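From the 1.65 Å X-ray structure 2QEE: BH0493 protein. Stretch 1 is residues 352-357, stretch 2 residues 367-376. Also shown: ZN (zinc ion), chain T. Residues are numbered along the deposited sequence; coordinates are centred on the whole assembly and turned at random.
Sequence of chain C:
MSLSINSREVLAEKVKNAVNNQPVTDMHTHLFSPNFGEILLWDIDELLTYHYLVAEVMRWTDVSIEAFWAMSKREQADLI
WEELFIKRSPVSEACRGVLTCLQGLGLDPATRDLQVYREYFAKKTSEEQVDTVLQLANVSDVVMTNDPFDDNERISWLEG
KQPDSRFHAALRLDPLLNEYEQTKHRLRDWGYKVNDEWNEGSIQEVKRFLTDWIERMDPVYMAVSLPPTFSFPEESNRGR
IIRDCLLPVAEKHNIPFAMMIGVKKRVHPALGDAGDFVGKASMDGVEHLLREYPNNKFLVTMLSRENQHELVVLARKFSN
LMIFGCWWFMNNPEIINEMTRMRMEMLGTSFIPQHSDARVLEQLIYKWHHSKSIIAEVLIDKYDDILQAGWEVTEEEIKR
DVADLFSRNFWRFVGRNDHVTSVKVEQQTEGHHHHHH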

# COMPACT_ATOMS: atom_id res chain seq x y z
N ILE C 352 17.38 -8.25 -6.62
CA ILE C 352 17.03 -9.63 -6.94
C ILE C 352 15.51 -9.75 -6.78
O ILE C 352 14.95 -9.75 -5.65
CB ILE C 352 17.78 -10.63 -6.00
CG1 ILE C 352 19.32 -10.47 -6.15
CG2 ILE C 352 17.27 -12.09 -6.19
CD1 ILE C 352 20.06 -11.13 -4.96
N PRO C 353 14.80 -9.81 -7.91
CA PRO C 353 13.30 -9.78 -7.79
C PRO C 353 12.65 -10.94 -7.06
O PRO C 353 11.59 -10.75 -6.44
CB PRO C 353 12.80 -9.76 -9.25
CG PRO C 353 14.00 -10.22 -10.08
CD PRO C 353 15.26 -9.74 -9.32
N GLN C 354 13.20 -12.15 -7.09
CA GLN C 354 12.43 -13.25 -6.53
C GLN C 354 13.33 -14.40 -6.03
O GLN C 354 14.47 -14.54 -6.51
CB GLN C 354 11.42 -13.79 -7.52
CG GLN C 354 10.46 -14.85 -6.99
CD GLN C 354 9.60 -14.32 -5.83
OE1 GLN C 354 10.15 -13.93 -4.78
NE2 GLN C 354 8.26 -14.33 -6.00
N HIS C 355 12.78 -15.15 -5.08
CA HIS C 355 13.30 -16.44 -4.65
C HIS C 355 12.06 -17.31 -4.43
O HIS C 355 10.97 -16.76 -4.28
CB HIS C 355 14.14 -16.34 -3.38
CG HIS C 355 13.38 -15.91 -2.15
ND1 HIS C 355 13.00 -14.60 -1.94
CD2 HIS C 355 12.94 -16.61 -1.07
CE1 HIS C 355 12.36 -14.50 -0.78
NE2 HIS C 355 12.32 -15.71 -0.23
N SER C 356 12.21 -18.63 -4.35
CA SER C 356 11.03 -19.49 -4.19
C SER C 356 10.66 -19.76 -2.75
O SER C 356 9.47 -20.00 -2.44
CB SER C 356 11.18 -20.82 -4.93
OG SER C 356 12.12 -21.68 -4.25
N ASP C 357 11.67 -19.83 -1.89
CA ASP C 357 11.48 -20.35 -0.54
C ASP C 357 10.82 -21.76 -0.59
O ASP C 357 10.05 -22.11 0.29
CB ASP C 357 10.53 -19.43 0.20
CG ASP C 357 11.04 -19.07 1.46
OD1 ASP C 357 11.48 -20.02 2.14
OD2 ASP C 357 11.07 -17.86 1.72
N LYS C 367 6.55 -21.77 -8.42
CA LYS C 367 7.04 -20.52 -7.87
C LYS C 367 7.73 -19.72 -8.98
O LYS C 367 7.55 -18.49 -9.08
CB LYS C 367 8.01 -20.76 -6.69
CG LYS C 367 7.35 -21.50 -5.51
CD LYS C 367 6.87 -20.59 -4.46
CE LYS C 367 6.58 -21.45 -3.20
NZ LYS C 367 6.01 -20.57 -2.15
N TRP C 368 8.50 -20.38 -9.84
CA TRP C 368 9.21 -19.68 -10.93
C TRP C 368 8.27 -19.37 -12.10
O TRP C 368 8.37 -18.31 -12.70
CB TRP C 368 10.51 -20.45 -11.32
CG TRP C 368 11.48 -20.25 -10.21
CD1 TRP C 368 11.88 -21.19 -9.28
CD2 TRP C 368 12.07 -19.02 -9.82
NE1 TRP C 368 12.73 -20.62 -8.39
CE2 TRP C 368 12.84 -19.27 -8.67
CE3 TRP C 368 12.02 -17.72 -10.34
CZ2 TRP C 368 13.57 -18.28 -8.03
CZ3 TRP C 368 12.76 -16.74 -9.74
CH2 TRP C 368 13.52 -17.03 -8.56
N HIS C 369 7.37 -20.26 -12.44
CA HIS C 369 6.42 -19.99 -13.52
C HIS C 369 5.58 -18.74 -13.18
O HIS C 369 5.40 -17.81 -14.00
CB HIS C 369 5.53 -21.21 -13.70
CG HIS C 369 4.52 -21.11 -14.80
ND1 HIS C 369 3.40 -20.27 -14.73
CD2 HIS C 369 4.40 -21.79 -15.97
CE1 HIS C 369 2.69 -20.42 -15.83
NE2 HIS C 369 3.27 -21.32 -16.60
N HIS C 370 5.00 -18.73 -11.97
CA HIS C 370 4.07 -17.63 -11.63
C HIS C 370 4.81 -16.31 -11.52
O HIS C 370 4.27 -15.23 -11.89
CB HIS C 370 3.38 -17.91 -10.28
CG HIS C 370 2.45 -19.10 -10.28
ND1 HIS C 370 1.62 -19.36 -9.21
CD2 HIS C 370 2.22 -20.08 -11.19
CE1 HIS C 370 0.94 -20.47 -9.45
NE2 HIS C 370 1.25 -20.90 -10.66
N SER C 371 6.03 -16.35 -10.96
CA SER C 371 6.81 -15.12 -10.80
C SER C 371 7.40 -14.66 -12.11
O SER C 371 7.48 -13.49 -12.34
CB SER C 371 7.94 -15.33 -9.82
OG SER C 371 7.37 -15.35 -8.49
N LYS C 372 7.89 -15.58 -12.93
CA LYS C 372 8.46 -15.13 -14.21
C LYS C 372 7.47 -14.37 -15.09
O LYS C 372 7.84 -13.38 -15.66
CB LYS C 372 9.10 -16.29 -15.00
CG LYS C 372 10.52 -16.56 -14.49
CD LYS C 372 11.15 -17.74 -15.33
CE LYS C 372 12.72 -17.77 -15.17
NZ LYS C 372 13.39 -18.77 -16.11
N SER C 373 6.20 -14.82 -15.12
CA SER C 373 5.19 -14.16 -15.98
C SER C 373 5.02 -12.71 -15.52
O SER C 373 5.02 -11.81 -16.33
CB SER C 373 3.88 -14.92 -16.02
OG SER C 373 3.27 -15.00 -14.77
N ILE C 374 4.95 -12.48 -14.20
CA ILE C 374 4.83 -11.14 -13.63
C ILE C 374 6.07 -10.30 -13.92
O ILE C 374 5.97 -9.15 -14.36
CB ILE C 374 4.51 -11.16 -12.10
CG1 ILE C 374 3.20 -11.90 -11.88
CG2 ILE C 374 4.48 -9.71 -11.58
CD1 ILE C 374 2.91 -12.15 -10.37
N ILE C 375 7.23 -10.85 -13.61
CA ILE C 375 8.48 -10.11 -13.88
C ILE C 375 8.63 -9.76 -15.39
O ILE C 375 9.03 -8.61 -15.73
CB ILE C 375 9.68 -10.94 -13.36
CG1 ILE C 375 9.60 -11.05 -11.81
CG2 ILE C 375 11.00 -10.24 -13.79
CD1 ILE C 375 10.65 -12.08 -11.34
N ALA C 376 8.24 -10.68 -16.28
CA ALA C 376 8.25 -10.42 -17.73
C ALA C 376 7.32 -9.21 -18.07
O ALA C 376 7.74 -8.31 -18.82
CB ALA C 376 7.86 -11.65 -18.51
ZN ZN T . 12.54 -19.49 3.93
O HOH W 1 11.83 -18.42 5.20

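A single direct hydrogen bond joins these two stretches, and it is nearly straight: the amide nitrogen NE2 of Gln-354 donates to OG of Ser-371 over 2.8 Å, with an N-H...acceptor angle of 172°. Everything else across the interface is packing. The example illustrates a general principle, that an irregular segment can be held against a helix by one well-aimed polar contact set among close-fitting side chains.

Residues 367-376, part of a longer helix, present Lys-367, Ser-371 and Ile-375 to the loop. Their spacing of four residues, close to one helical turn, lines them up along one side, and all three point their CA-to-CB bonds toward stretch 1. The loop runs past them in the reverse sense: Ser-356 lies by Lys-367, Gln-354 by Ser-371 and Pro-353 by Ile-375. The CA atoms of Ser-356 and Lys-367 come within 5.5 Å, whereas those of Pro-353 and Ile-375 stand 7.8 Å apart, so the CB atoms of Ser-356 and Lys-367 meet directly where the backbones are near, whereas Ile-375 reaches out with CD1 across the wider gap to Pro-353.

Gln-354 is central to the arrangement. Its chi1 is t, but chi2 is p, and with this bend one amide group meets partners in both stretches. While NE2 reaches Ser-371, OE1 accepts a hydrogen bond from the backbone N of His-355 at 2.9 Å, which ties the side chain back to its own loop. A buried amide is costly to leave unpaired at either end, and glutamine has the length to do so here. Serine suits the receiving position because its short side chain, chi1 m, offers an acceptor close to the helix backbone.

Apolar packing closes one end of the contact. CB of Pro-353 lies 3.8 Å from CD1 of Ile-375, the extended m, t rotamer of the isoleucine carrying its terminal methyl out to the proline. At the other end, CB of Ser-356 meets CB of Lys-367 at 3.6 Å, and the lysine's aliphatic portion continues past the loop, with CE 3.3 Å from O of Ser-356. The lysine thus supplies hydrocarbon to the interface, while its NZ is hydrogen-bonded elsewhere in the structure.

Trp-368 joins from the flank. Its CA-to-CB bond points sideways, yet the indole comes nearer the loop and touches three consecutive residues. O of Gln-354 approaches the ring edge, near its plane, 3.4 Å from CH2 of Trp-368; CA of His-355 lies 3.9 Å from its CZ2, and CB of Ser-356 3.8 Å from its NE1. A broad, rigid ring is well suited to packing against such a run of loop atoms.

Between them the stretches bury 378 Å², both sides summed. His-355 turns its CA-to-CB bond away from the helix, and its NE2 donates to OD2 of Asp-357 at 3.2 Å. Asp-357 in turn binds zinc through OD1 at 2.1 Å, so the loop packs on the helix and contributes a metal ligand just beyond that contact.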